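Local coordinates for protein siderophore biosynthesis lipase/esterase, putative (Aspergillus fumigatus, PDB 6GUP) that hydrolyses the ester bonds of the fungal siderophore fusarinine C, working as a homodimeric alpha/beta-hydrolase, but leaves triacetylfusarinine C uncleaved, at residues L45-A50 with M120-G125; C128-L133 with D250-D255; E178-R183 with V222-T227; S197-A202 with V212-A217; T297-W302 with S319-N324. One frame throughout, in Å; residues are numbered along the deposited sequence.

Contact 1. Residues L45-A50 with M120-G125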
# COMPACT_ATOMS: atom_id res chain seq x y z
N LEU A 45 6.72 -6.74 6.09
CA LEU A 45 6.73 -5.28 6.22
C LEU A 45 6.86 -4.64 4.84
O LEU A 45 7.82 -4.91 4.11
CB LEU A 45 7.88 -4.82 7.12
CG LEU A 45 8.05 -3.31 7.34
CD1 LEU A 45 6.88 -2.74 8.12
CD2 LEU A 45 9.35 -3.00 8.05
N GLY A 46 5.89 -3.80 4.49
CA GLY A 46 5.85 -3.13 3.19
C GLY A 46 5.19 -3.91 2.06
O GLY A 46 5.30 -3.51 0.90
N ASP A 47 4.50 -5.01 2.39
CA ASP A 47 3.83 -5.84 1.37
C ASP A 47 2.47 -5.26 0.97
O ASP A 47 2.22 -5.05 -0.22
CB ASP A 47 3.66 -7.28 1.86
CG ASP A 47 4.97 -8.07 1.89
OD1 ASP A 47 6.05 -7.46 1.75
OD2 ASP A 47 4.90 -9.30 2.06
N GLY A 48 1.61 -5.02 1.95
CA GLY A 48 0.23 -4.61 1.70
C GLY A 48 -0.58 -5.79 1.20
O GLY A 48 -0.58 -6.85 1.84
N LEU A 49 -1.24 -5.63 0.06
CA LEU A 49 -1.95 -6.73 -0.62
C LEU A 49 -1.07 -7.46 -1.65
O LEU A 49 -1.55 -8.39 -2.31
CB LEU A 49 -3.22 -6.21 -1.31
CG LEU A 49 -4.17 -5.33 -0.50
CD1 LEU A 49 -5.38 -4.97 -1.36
CD2 LEU A 49 -4.62 -6.00 0.79
N ALA A 50 0.20 -7.06 -1.78
CA ALA A 50 1.07 -7.52 -2.87
C ALA A 50 1.86 -8.81 -2.60
O ALA A 50 2.68 -9.21 -3.43
CB ALA A 50 2.02 -6.41 -3.27
N MET A 120 -2.59 -15.12 10.79
CA MET A 120 -1.40 -15.74 10.21
C MET A 120 -0.39 -14.67 9.82
O MET A 120 -0.75 -13.69 9.16
CB MET A 120 -1.78 -16.58 9.00
CG MET A 120 -0.61 -17.34 8.39
SD MET A 120 -1.14 -18.67 7.30
CE MET A 120 0.44 -19.36 6.83
N GLY A 121 0.86 -14.87 10.23
CA GLY A 121 1.97 -13.98 9.88
C GLY A 121 2.91 -14.67 8.91
O GLY A 121 3.24 -15.85 9.08
N HIS A 122 3.35 -13.93 7.89
CA HIS A 122 4.28 -14.42 6.87
C HIS A 122 5.52 -13.55 6.90
O HIS A 122 5.42 -12.32 6.84
CB HIS A 122 3.60 -14.39 5.50
CG HIS A 122 4.55 -14.38 4.34
ND1 HIS A 122 5.12 -15.52 3.82
CD2 HIS A 122 5.03 -13.35 3.59
CE1 HIS A 122 5.90 -15.20 2.81
NE2 HIS A 122 5.86 -13.89 2.64
N SER A 123 6.69 -14.20 6.99
CA SER A 123 7.98 -13.51 7.09
C SER A 123 7.98 -12.53 8.28
O SER A 123 7.69 -12.95 9.41
CB SER A 123 8.34 -12.86 5.75
OG SER A 123 9.60 -12.21 5.82
N THR A 124 8.25 -11.25 8.04
CA THR A 124 8.25 -10.24 9.11
C THR A 124 6.85 -9.86 9.62
O THR A 124 6.73 -9.16 10.62
CB THR A 124 8.99 -8.96 8.67
OG1 THR A 124 8.41 -8.46 7.46
CG2 THR A 124 10.47 -9.26 8.44
N GLY A 125 5.80 -10.31 8.93
CA GLY A 125 4.43 -10.24 9.46
C GLY A 125 4.22 -11.06 10.72
O GLY A 125 3.30 -10.79 11.49
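One hydrogen bond joins the loop L45-A50 to the strand end and turn M120-G125: the backbone N of L45 donates to OG1 of T124 at 2.8 Å, with a nearly straight N-H...O angle of 166°. The T124 hydroxyl sits between its own backbone N and carbonyl carbon (chi1 56°), which turns OG1 to the L45 loop and places CG2 beside the backbone N.

Van der Waals contact is slight. CB of L45 lies 3.7 Å from OG1 of T124, while the leucine branch runs off toward H85.

The polar side chains of D47 and H122 approach without bonding. OD2 of D47 comes to the edge of the imidazole, 4.3 Å from CD2 of H122, and both groups have stronger partners: OD2 bonds T51 OG1, and ND1 of H122 bonds OE1 of Q163. A carboxylate this near could favour protonation of the ring, whose charge state is not known.

Backbone bonds shape each segment. A type II' turn from H122 to G125 is closed by G125 N to H122 O at 2.9 Å, and another runs from D47 to A50, with A50 N 3.2 Å from D47 O. S123 takes the strained positive-phi corner of the first turn (phi 55°), and its OG bonds NE2 of H327. G121, S123 and G125 fit the GxSxG pattern between strand 117-122 and helix 125-134, consistent with the nucleophile elbow of alpha/beta-hydrolases, S123 probably being the nucleophile of a Ser-His-Asp triad with H327 and D286.

Contact 2. Residues C128-L133 with D250-D255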
# COMPACT_ATOMS: atom_id res chain seq x y z
N CYS A 128 4.31 -8.95 13.89
CA CYS A 128 3.00 -8.39 14.22
C CYS A 128 2.12 -9.37 15.01
O CYS A 128 1.38 -8.96 15.90
CB CYS A 128 2.25 -7.95 12.96
SG CYS A 128 3.21 -6.88 11.86
N VAL A 129 2.21 -10.66 14.68
CA VAL A 129 1.44 -11.71 15.35
C VAL A 129 1.88 -11.85 16.82
O VAL A 129 1.04 -11.80 17.72
CB VAL A 129 1.55 -13.07 14.62
CG1 VAL A 129 0.84 -14.18 15.39
CG2 VAL A 129 0.97 -12.97 13.21
N LEU A 130 3.18 -12.02 17.04
CA LEU A 130 3.73 -12.15 18.40
C LEU A 130 3.56 -10.87 19.22
O LEU A 130 3.30 -10.93 20.42
CB LEU A 130 5.20 -12.58 18.36
CG LEU A 130 5.93 -12.81 19.70
CD1 LEU A 130 5.17 -13.75 20.62
CD2 LEU A 130 7.33 -13.34 19.45
N HIS A 131 3.71 -9.72 18.57
CA HIS A 131 3.52 -8.41 19.21
C HIS A 131 2.05 -8.19 19.61
O HIS A 131 1.77 -7.68 20.69
CB HIS A 131 3.99 -7.29 18.28
CG HIS A 131 4.24 -5.98 18.96
ND1 HIS A 131 5.49 -5.59 19.40
CD2 HIS A 131 3.41 -4.95 19.25
CE1 HIS A 131 5.41 -4.39 19.93
NE2 HIS A 131 4.16 -3.97 19.86
N TYR A 132 1.13 -8.60 18.73
CA TYR A 132 -0.31 -8.58 19.03
C TYR A 132 -0.63 -9.37 20.30
O TYR A 132 -1.39 -8.90 21.15
CB TYR A 132 -1.11 -9.15 17.84
CG TYR A 132 -2.62 -9.03 17.95
CD1 TYR A 132 -3.37 -9.96 18.67
CD2 TYR A 132 -3.30 -7.99 17.31
CE1 TYR A 132 -4.75 -9.85 18.77
CE2 TYR A 132 -4.69 -7.88 17.40
CZ TYR A 132 -5.40 -8.81 18.13
OH TYR A 132 -6.77 -8.71 18.23
N LEU A 133 -0.04 -10.56 20.42
CA LEU A 133 -0.31 -11.47 21.53
C LEU A 133 0.43 -11.15 22.84
O LEU A 133 -0.09 -11.42 23.91
CB LEU A 133 0.01 -12.92 21.12
CG LEU A 133 -0.84 -13.51 20.00
CD1 LEU A 133 -0.29 -14.87 19.58
CD2 LEU A 133 -2.30 -13.63 20.43
N ASP A 250 13.72 -7.44 16.83
CA ASP A 250 14.50 -8.64 17.12
C ASP A 250 13.78 -9.57 18.11
O ASP A 250 14.16 -9.68 19.29
CB ASP A 250 15.90 -8.24 17.62
CG ASP A 250 16.88 -9.40 17.63
OD1 ASP A 250 16.67 -10.38 16.89
OD2 ASP A 250 17.87 -9.32 18.39
N LEU A 251 12.75 -10.24 17.61
CA LEU A 251 11.96 -11.20 18.39
C LEU A 251 12.42 -12.64 18.18
O LEU A 251 12.24 -13.48 19.07
CB LEU A 251 10.48 -11.09 18.01
CG LEU A 251 9.78 -9.76 18.30
CD1 LEU A 251 8.45 -9.67 17.57
CD2 LEU A 251 9.57 -9.58 19.80
N PHE A 252 13.03 -12.93 17.03
CA PHE A 252 13.27 -14.31 16.58
C PHE A 252 14.75 -14.71 16.46
O PHE A 252 15.06 -15.73 15.84
CB PHE A 252 12.56 -14.53 15.24
CG PHE A 252 11.10 -14.16 15.26
CD1 PHE A 252 10.23 -14.74 16.19
CD2 PHE A 252 10.58 -13.23 14.35
CE1 PHE A 252 8.89 -14.40 16.21
CE2 PHE A 252 9.23 -12.90 14.37
CZ PHE A 252 8.39 -13.48 15.31
N SER A 253 15.66 -13.94 17.07
CA SER A 253 17.09 -14.30 17.06
C SER A 253 17.37 -15.52 17.94
O SER A 253 16.80 -15.66 19.02
CB SER A 253 17.98 -13.12 17.51
OG SER A 253 18.22 -12.24 16.43
N SER A 254 18.26 -16.39 17.46
CA SER A 254 18.58 -17.65 18.12
C SER A 254 19.38 -17.51 19.41
O SER A 254 19.38 -18.44 20.23
CB SER A 254 19.31 -18.58 17.15
OG SER A 254 20.59 -18.08 16.81
N ASP A 255 20.07 -16.38 19.60
CA ASP A 255 20.89 -16.15 20.80
C ASP A 255 20.21 -15.30 21.89
O ASP A 255 20.88 -14.84 22.82
CB ASP A 255 22.26 -15.55 20.40
CG ASP A 255 22.15 -14.16 19.77
OD1 ASP A 255 21.07 -13.80 19.27
OD2 ASP A 255 23.17 -13.44 19.77
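Helix 125-134, which follows the probable nucleophile elbow of this alpha/beta-hydrolase, meets the loop D250-D255 through one leucine, L130. With CG anti to the backbone N (chi1 -178°), L130 extends from the helix and lays CD2 against two neighbours on the loop. The closer is the F252 ring, reached obliquely at 3.7 Å between CD2 of L130 and CE1 of F252; the other is the start of the L251 side chain, with CD2 of L130 4.1 Å from CB of L251. The leucine passes alongside both side chains, running opposite to each.

On the loop, CB of L251 stands 3.9 Å above the centre of the F252 ring, so the methylene backs one face. F252 also meets the indole of W302, with planes at about 55°, and touches M162 of the central sheet. L130 leans on F265 as well.

No hydrogen bond crosses this buried interface. The polar groups of the loop turn elsewhere: OG of S253 bonds OG of S167, and OD1 of D255 forms a salt bridge with R169. The loop packs on the helix at L130; the helix itself, following the nucleophile strand and packed on the central sheet, is characteristic of the alpha/beta-hydrolase fold.

Contact 3. Residues E178-R183 with V222-T227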
# COMPACT_ATOMS: atom_id res chain seq x y z
N GLU A 178 28.04 -15.06 3.80
CA GLU A 178 27.94 -15.83 2.54
C GLU A 178 27.70 -15.03 1.25
O GLU A 178 27.95 -15.54 0.16
CB GLU A 178 26.82 -16.86 2.67
CG GLU A 178 27.11 -17.99 3.65
CD GLU A 178 28.28 -18.87 3.23
OE1 GLU A 178 28.43 -19.14 2.02
OE2 GLU A 178 29.03 -19.31 4.12
N GLY A 179 27.21 -13.79 1.37
CA GLY A 179 26.81 -12.98 0.22
C GLY A 179 25.31 -12.99 -0.00
O GLY A 179 24.56 -13.58 0.78
N LEU A 180 24.87 -12.34 -1.08
CA LEU A 180 23.46 -12.25 -1.44
C LEU A 180 23.30 -12.03 -2.95
O LEU A 180 23.72 -10.99 -3.47
CB LEU A 180 22.78 -11.11 -0.67
CG LEU A 180 21.30 -10.80 -0.93
CD1 LEU A 180 20.42 -12.02 -0.69
CD2 LEU A 180 20.84 -9.64 -0.07
N GLY A 181 22.70 -13.00 -3.64
CA GLY A 181 22.50 -12.93 -5.09
C GLY A 181 23.81 -13.11 -5.83
O GLY A 181 24.54 -14.07 -5.60
N ASP A 182 24.12 -12.17 -6.73
CA ASP A 182 25.41 -12.13 -7.42
C ASP A 182 26.56 -11.66 -6.52
O ASP A 182 27.72 -11.97 -6.79
CB ASP A 182 25.34 -11.20 -8.64
CG ASP A 182 24.43 -11.73 -9.73
OD1 ASP A 182 24.69 -12.84 -10.24
OD2 ASP A 182 23.46 -11.03 -10.09
N ARG A 183 26.23 -10.94 -5.45
CA ARG A 183 27.22 -10.20 -4.66
C ARG A 183 27.86 -11.10 -3.60
O ARG A 183 27.15 -11.76 -2.83
CB ARG A 183 26.55 -9.01 -3.97
CG ARG A 183 25.73 -8.10 -4.88
CD ARG A 183 26.57 -7.05 -5.58
NE ARG A 183 25.72 -6.18 -6.39
CZ ARG A 183 25.98 -4.91 -6.72
NH1 ARG A 183 27.09 -4.30 -6.33
NH2 ARG A 183 25.09 -4.25 -7.46
N VAL A 222 22.54 -5.52 1.05
CA VAL A 222 22.65 -6.19 2.35
C VAL A 222 21.31 -6.65 2.93
O VAL A 222 21.30 -7.52 3.80
CB VAL A 222 23.42 -5.33 3.38
CG1 VAL A 222 22.64 -4.08 3.80
CG2 VAL A 222 23.79 -6.16 4.60
N TYR A 223 20.19 -6.09 2.46
CA TYR A 223 18.89 -6.39 3.04
C TYR A 223 18.02 -7.27 2.12
O TYR A 223 17.51 -6.79 1.11
CB TYR A 223 18.17 -5.09 3.44
CG TYR A 223 17.03 -5.28 4.43
CD1 TYR A 223 17.10 -6.21 5.47
CD2 TYR A 223 15.88 -4.49 4.34
CE1 TYR A 223 16.06 -6.37 6.37
CE2 TYR A 223 14.84 -4.64 5.25
CZ TYR A 223 14.93 -5.58 6.26
OH TYR A 223 13.90 -5.72 7.15
N PRO A 224 17.86 -8.57 2.48
CA PRO A 224 17.04 -9.55 1.75
C PRO A 224 15.59 -9.13 1.48
O PRO A 224 15.06 -9.44 0.41
CB PRO A 224 17.04 -10.77 2.68
CG PRO A 224 18.32 -10.67 3.42
CD PRO A 224 18.59 -9.21 3.59
N ALA A 225 14.98 -8.45 2.45
CA ALA A 225 13.62 -7.92 2.29
C ALA A 225 13.51 -6.90 1.14
O ALA A 225 12.45 -6.80 0.52
CB ALA A 225 13.13 -7.31 3.59
N HIS A 226 14.59 -6.17 0.88
CA HIS A 226 14.69 -5.24 -0.25
C HIS A 226 13.65 -4.11 -0.16
O HIS A 226 13.07 -3.68 -1.16
CB HIS A 226 14.57 -6.01 -1.58
CG HIS A 226 15.15 -5.29 -2.76
ND1 HIS A 226 14.79 -4.01 -3.11
CD2 HIS A 226 16.04 -5.70 -3.70
CE1 HIS A 226 15.45 -3.65 -4.20
NE2 HIS A 226 16.22 -4.66 -4.57
N THR A 227 13.43 -3.63 1.07
CA THR A 227 12.52 -2.52 1.34
C THR A 227 13.37 -1.31 1.74
O THR A 227 14.48 -1.50 2.27
CB THR A 227 11.46 -2.89 2.42
OG1 THR A 227 10.57 -1.80 2.65
CG2 THR A 227 12.09 -3.30 3.73
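Van der Waals contact is all that crosses between E178-R183 and V222-T227, and one methyl group carries it. CD2 of L180 settles on the backbone where helix 216-222 gives way to loop, 4.1 Å from N of P224 and 4.3 Å from each of the carbonyl carbons of V222 and Y223. Its one side-chain partner on V222-T227 is the proline ring, with CD2 of L180 4.3 Å from CD of P224. The leucine extends with CG anti to its backbone N (chi1 178°), which carries the methyl to the V222-P224 backbone. V175 of helix 168-178 touches both L180 and P224, and I188 of helix 185-205 also packs on L180.

Backbone hydrogen bonds stay within each segment. L180 and R183 are paired both ways across a type II' turn, L180 N to R183 O at 2.9 Å and R183 N to L180 O at 3.2 Å; the turn follows G179, the first residue past helix 168-178, with positive phi. In the other segment, Y223 to H226 form a type I turn, closed by H226 N to Y223 O at 3.0 Å.

With no polar bond across it and the contacts all above 4 Å, the junction probably rests on shape and partial exclusion of water, and nothing directional between the two segments fixes one turn against the other.

Contact 4. Residues S197-A202 with V212-A217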
# COMPACT_ATOMS: atom_id res chain seq x y z
N SER A 197 27.94 3.61 9.42
CA SER A 197 28.54 4.93 9.65
C SER A 197 27.59 6.09 9.30
O SER A 197 27.53 7.08 10.03
CB SER A 197 29.84 5.07 8.86
OG SER A 197 30.44 6.34 9.04
N MET A 198 26.87 5.95 8.19
CA MET A 198 25.82 6.90 7.81
C MET A 198 24.67 6.92 8.81
O MET A 198 24.20 7.99 9.21
CB MET A 198 25.25 6.56 6.43
CG MET A 198 26.17 6.87 5.27
SD MET A 198 25.56 6.19 3.72
CE MET A 198 24.14 7.25 3.45
N ALA A 199 24.22 5.72 9.19
CA ALA A 199 23.08 5.57 10.09
C ALA A 199 23.36 6.08 11.51
O ALA A 199 22.48 6.67 12.13
CB ALA A 199 22.64 4.11 10.13
N ARG A 200 24.57 5.85 12.00
CA ARG A 200 24.99 6.37 13.31
C ARG A 200 25.10 7.89 13.32
O ARG A 200 24.70 8.54 14.29
CB ARG A 200 26.33 5.77 13.74
CG ARG A 200 26.31 4.27 13.98
CD ARG A 200 27.55 3.82 14.75
NE ARG A 200 28.15 2.59 14.23
CZ ARG A 200 29.27 2.05 14.70
NH1 ARG A 200 29.93 2.60 15.72
NH2 ARG A 200 29.74 0.93 14.16
N GLU A 201 25.65 8.45 12.24
CA GLU A 201 25.77 9.90 12.08
C GLU A 201 24.40 10.58 12.05
O GLU A 201 24.22 11.64 12.67
CB GLU A 201 26.56 10.22 10.80
CG GLU A 201 26.96 11.69 10.64
CD GLU A 201 26.10 12.46 9.65
OE1 GLU A 201 25.84 11.95 8.54
OE2 GLU A 201 25.70 13.60 9.97
N ALA A 202 23.45 9.97 11.36
CA ALA A 202 22.07 10.48 11.29
C ALA A 202 21.36 10.42 12.65
O ALA A 202 20.62 11.35 12.99
CB ALA A 202 21.27 9.71 10.25
N VAL A 212 16.27 10.16 8.04
CA VAL A 212 17.24 10.11 6.94
C VAL A 212 17.10 8.76 6.26
O VAL A 212 17.50 7.73 6.82
CB VAL A 212 18.69 10.33 7.44
CG1 VAL A 212 19.67 10.28 6.28
CG2 VAL A 212 18.80 11.65 8.18
N LEU A 213 16.53 8.75 5.06
CA LEU A 213 16.39 7.53 4.27
C LEU A 213 17.72 7.20 3.63
O LEU A 213 18.29 8.03 2.91
CB LEU A 213 15.31 7.68 3.20
CG LEU A 213 13.91 8.11 3.65
CD1 LEU A 213 12.99 8.13 2.44
CD2 LEU A 213 13.34 7.20 4.74
N LEU A 214 18.22 5.99 3.88
CA LEU A 214 19.49 5.54 3.32
C LEU A 214 19.27 5.12 1.86
O LEU A 214 18.15 4.75 1.50
CB LEU A 214 20.07 4.39 4.14
CG LEU A 214 20.33 4.70 5.62
CD1 LEU A 214 20.63 3.43 6.40
CD2 LEU A 214 21.45 5.72 5.79
N PRO A 215 20.33 5.17 1.03
CA PRO A 215 20.16 4.86 -0.40
C PRO A 215 19.71 3.43 -0.65
O PRO A 215 20.27 2.49 -0.07
CB PRO A 215 21.56 5.10 -0.99
CG PRO A 215 22.30 5.89 0.03
CD PRO A 215 21.73 5.48 1.35
N LEU A 216 18.71 3.28 -1.51
CA LEU A 216 18.16 1.96 -1.85
C LEU A 216 19.21 1.11 -2.58
O LEU A 216 19.29 -0.10 -2.36
CB LEU A 216 16.88 2.12 -2.70
CG LEU A 216 15.83 1.00 -2.78
CD1 LEU A 216 16.34 -0.21 -3.55
CD2 LEU A 216 15.30 0.59 -1.41
N ALA A 217 20.01 1.76 -3.43
CA ALA A 217 21.14 1.10 -4.11
C ALA A 217 22.04 0.34 -3.14
O ALA A 217 22.43 -0.79 -3.42
CB ALA A 217 21.97 2.13 -4.88
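M198 and P215 reach toward each other, the methyl CE of M198 meeting the proline ring 3.7 Å from CD of P215. The methionine leaves its helix with CG anti to the carbonyl carbon (chi1 -73°), and a bend at the last torsion, chi3 70°, turns the methyl onto the proline ring. L214 lies differently: it runs past M198 in the opposite direction, so that its CD2 lies 3.9 Å from both CB and CE of M198. Its other branch, CD1 of L214, reaches CB of A199 at 4.3 Å.

These residues join helix 185-205 to strand 211-213 and the residues that lead into helix 216-222, where P215 holds the N-cap position. The centre of the contact lies about 25 Å from the centre of the chain, in a helical region beside the hydrolase core. V212 and L213 pair with an antiparallel strand of the second subunit, so the short ladder continues across the dimer interface.

One helical turn on from M198, CB of A202 meets the CG2 branch of V212. CB of A202 lies 3.8 Å from CG2 of V212 and 3.9 Å from CB of V212, bringing the backbones to 6.5 Å between the CA atoms of these residues. F234 of helix 231-238 touches both A199 and L214.

Contact 5. Residues T297-W302 with S319-N324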
# COMPACT_ATOMS: atom_id res chain seq x y z
N THR A 297 16.51 -26.61 18.10
CA THR A 297 16.73 -25.98 19.40
C THR A 297 15.90 -24.70 19.53
O THR A 297 15.28 -24.46 20.56
CB THR A 297 18.22 -25.65 19.63
OG1 THR A 297 19.00 -26.84 19.49
CG2 THR A 297 18.46 -25.06 21.03
N LEU A 298 15.87 -23.90 18.46
CA LEU A 298 15.14 -22.63 18.46
C LEU A 298 13.63 -22.82 18.69
O LEU A 298 13.03 -22.10 19.48
CB LEU A 298 15.39 -21.86 17.15
CG LEU A 298 14.82 -20.44 17.03
CD1 LEU A 298 15.30 -19.56 18.17
CD2 LEU A 298 15.22 -19.84 15.69
N LEU A 299 13.03 -23.80 18.00
CA LEU A 299 11.60 -24.11 18.17
C LEU A 299 11.26 -24.64 19.57
O LEU A 299 10.23 -24.27 20.13
CB LEU A 299 11.10 -25.12 17.12
CG LEU A 299 10.84 -24.63 15.69
CD1 LEU A 299 10.30 -25.76 14.83
CD2 LEU A 299 9.88 -23.44 15.65
N SER A 300 12.11 -25.50 20.12
CA SER A 300 11.91 -26.05 21.47
C SER A 300 12.02 -24.98 22.55
O SER A 300 11.27 -25.01 23.53
CB SER A 300 12.89 -27.19 21.75
OG SER A 300 14.24 -26.77 21.61
N ARG A 301 12.94 -24.04 22.37
CA ARG A 301 13.08 -22.90 23.28
C ARG A 301 11.87 -21.95 23.21
O ARG A 301 11.44 -21.42 24.24
CB ARG A 301 14.38 -22.14 23.02
CG ARG A 301 15.62 -22.95 23.41
CD ARG A 301 16.90 -22.16 23.19
NE ARG A 301 17.01 -21.09 24.19
CZ ARG A 301 17.20 -19.79 23.94
NH1 ARG A 301 17.34 -19.31 22.70
NH2 ARG A 301 17.27 -18.95 24.97
N TRP A 302 11.33 -21.74 22.01
CA TRP A 302 10.08 -20.98 21.85
C TRP A 302 8.89 -21.73 22.45
O TRP A 302 8.05 -21.12 23.10
CB TRP A 302 9.80 -20.66 20.38
CG TRP A 302 10.76 -19.70 19.73
CD1 TRP A 302 11.76 -18.99 20.34
CD2 TRP A 302 10.79 -19.33 18.35
NE1 TRP A 302 12.42 -18.21 19.42
CE2 TRP A 302 11.85 -18.40 18.19
CE3 TRP A 302 10.04 -19.70 17.23
CZ2 TRP A 302 12.17 -17.83 16.95
CZ3 TRP A 302 10.36 -19.13 15.99
CH2 TRP A 302 11.41 -18.21 15.87
N SER A 319 3.66 -27.69 15.16
CA SER A 319 4.74 -26.80 14.72
C SER A 319 5.98 -27.61 14.34
O SER A 319 6.25 -28.66 14.93
CB SER A 319 5.13 -25.83 15.83
OG SER A 319 4.02 -25.05 16.24
N GLY A 320 6.73 -27.11 13.37
CA GLY A 320 7.91 -27.81 12.90
C GLY A 320 8.62 -27.12 11.76
O GLY A 320 8.43 -25.93 11.51
N ILE A 321 9.44 -27.90 11.07
CA ILE A 321 10.34 -27.41 10.03
C ILE A 321 9.95 -28.10 8.72
O ILE A 321 10.18 -29.30 8.57
CB ILE A 321 11.81 -27.70 10.42
CG1 ILE A 321 12.15 -27.00 11.74
CG2 ILE A 321 12.77 -27.24 9.33
CD1 ILE A 321 13.48 -27.40 12.35
N ILE A 322 9.38 -27.33 7.79
CA ILE A 322 8.88 -27.86 6.52
C ILE A 322 10.08 -28.35 5.70
O ILE A 322 10.97 -27.54 5.41
CB ILE A 322 8.09 -26.82 5.68
CG1 ILE A 322 6.93 -26.17 6.47
CG2 ILE A 322 7.56 -27.45 4.40
CD1 ILE A 322 5.80 -27.10 6.88
N PRO A 323 10.12 -29.65 5.33
CA PRO A 323 11.27 -30.16 4.55
C PRO A 323 11.45 -29.48 3.19
O PRO A 323 10.48 -29.30 2.46
CB PRO A 323 10.95 -31.65 4.36
CG PRO A 323 9.96 -31.98 5.41
CD PRO A 323 9.18 -30.73 5.67
N ASN A 324 12.69 -29.08 2.89
CA ASN A 324 13.08 -28.48 1.60
C ASN A 324 12.44 -27.12 1.27
O ASN A 324 12.63 -26.62 0.15
CB ASN A 324 12.83 -29.46 0.44
CG ASN A 324 13.42 -30.84 0.70
OD1 ASN A 324 12.74 -31.85 0.54
ND2 ASN A 324 14.69 -30.88 1.10
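L299 extends from helix 295-307 onto the edge strand 320-322 and meets it with a single methyl. Its CG stands anti to the carbonyl carbon (chi1 -76°), and chi2 of -178° then continues the chain outward to CD1. That atom rests on the main chain of G320, 3.7 Å from CA of G320 and 3.8 Å from C of G320.

I321 comes in from beside it. With CG1 anti to its own carbonyl carbon, the isoleucine turns that branch back to the helix, where CG1 of I321 touches CD1 of L299 at 3.8 Å. I321 also packs on K295 and D296 at the start of the helix, while L299 reaches V280 and F282 on the neighbouring strand 278-283.

Helix and strand belong to one beta-alpha-beta unit, strand 278-283, helix 295-307 and strand 320-322. Within the helix, OG of S300 donates to O of T297 at 2.7 Å, a carbonyl that R301 N also uses, and is hydrogen-bonded to O of D296 as well.

No polar bond links the two segments. The L299 contact is apolar and sets no direction; the directional bonds of the strand are backbone hydrogen bonds to its neighbour in the sheet, at V280 and F282.

Overall arrangement
Contact 2 is the fully buried one, its three touching residues all apolar, whereas contacts 1, 3, 4 and 5 are partly buried. Contacts 1 and 5 reach the same central sheet, one at a middle strand and the other at its edge. Contact 1 alone has a hydrogen bond across it, in keeping with its place at the probable active site. V129 of contact 2 packs on G121 of contact 1, and S254 of contact 2 packs on L298 of contact 5, linking all three. Contacts 3 and 4 share the outlying helical region, touching through H226 and L216; contacts 1 and 4 also reach the second subunit.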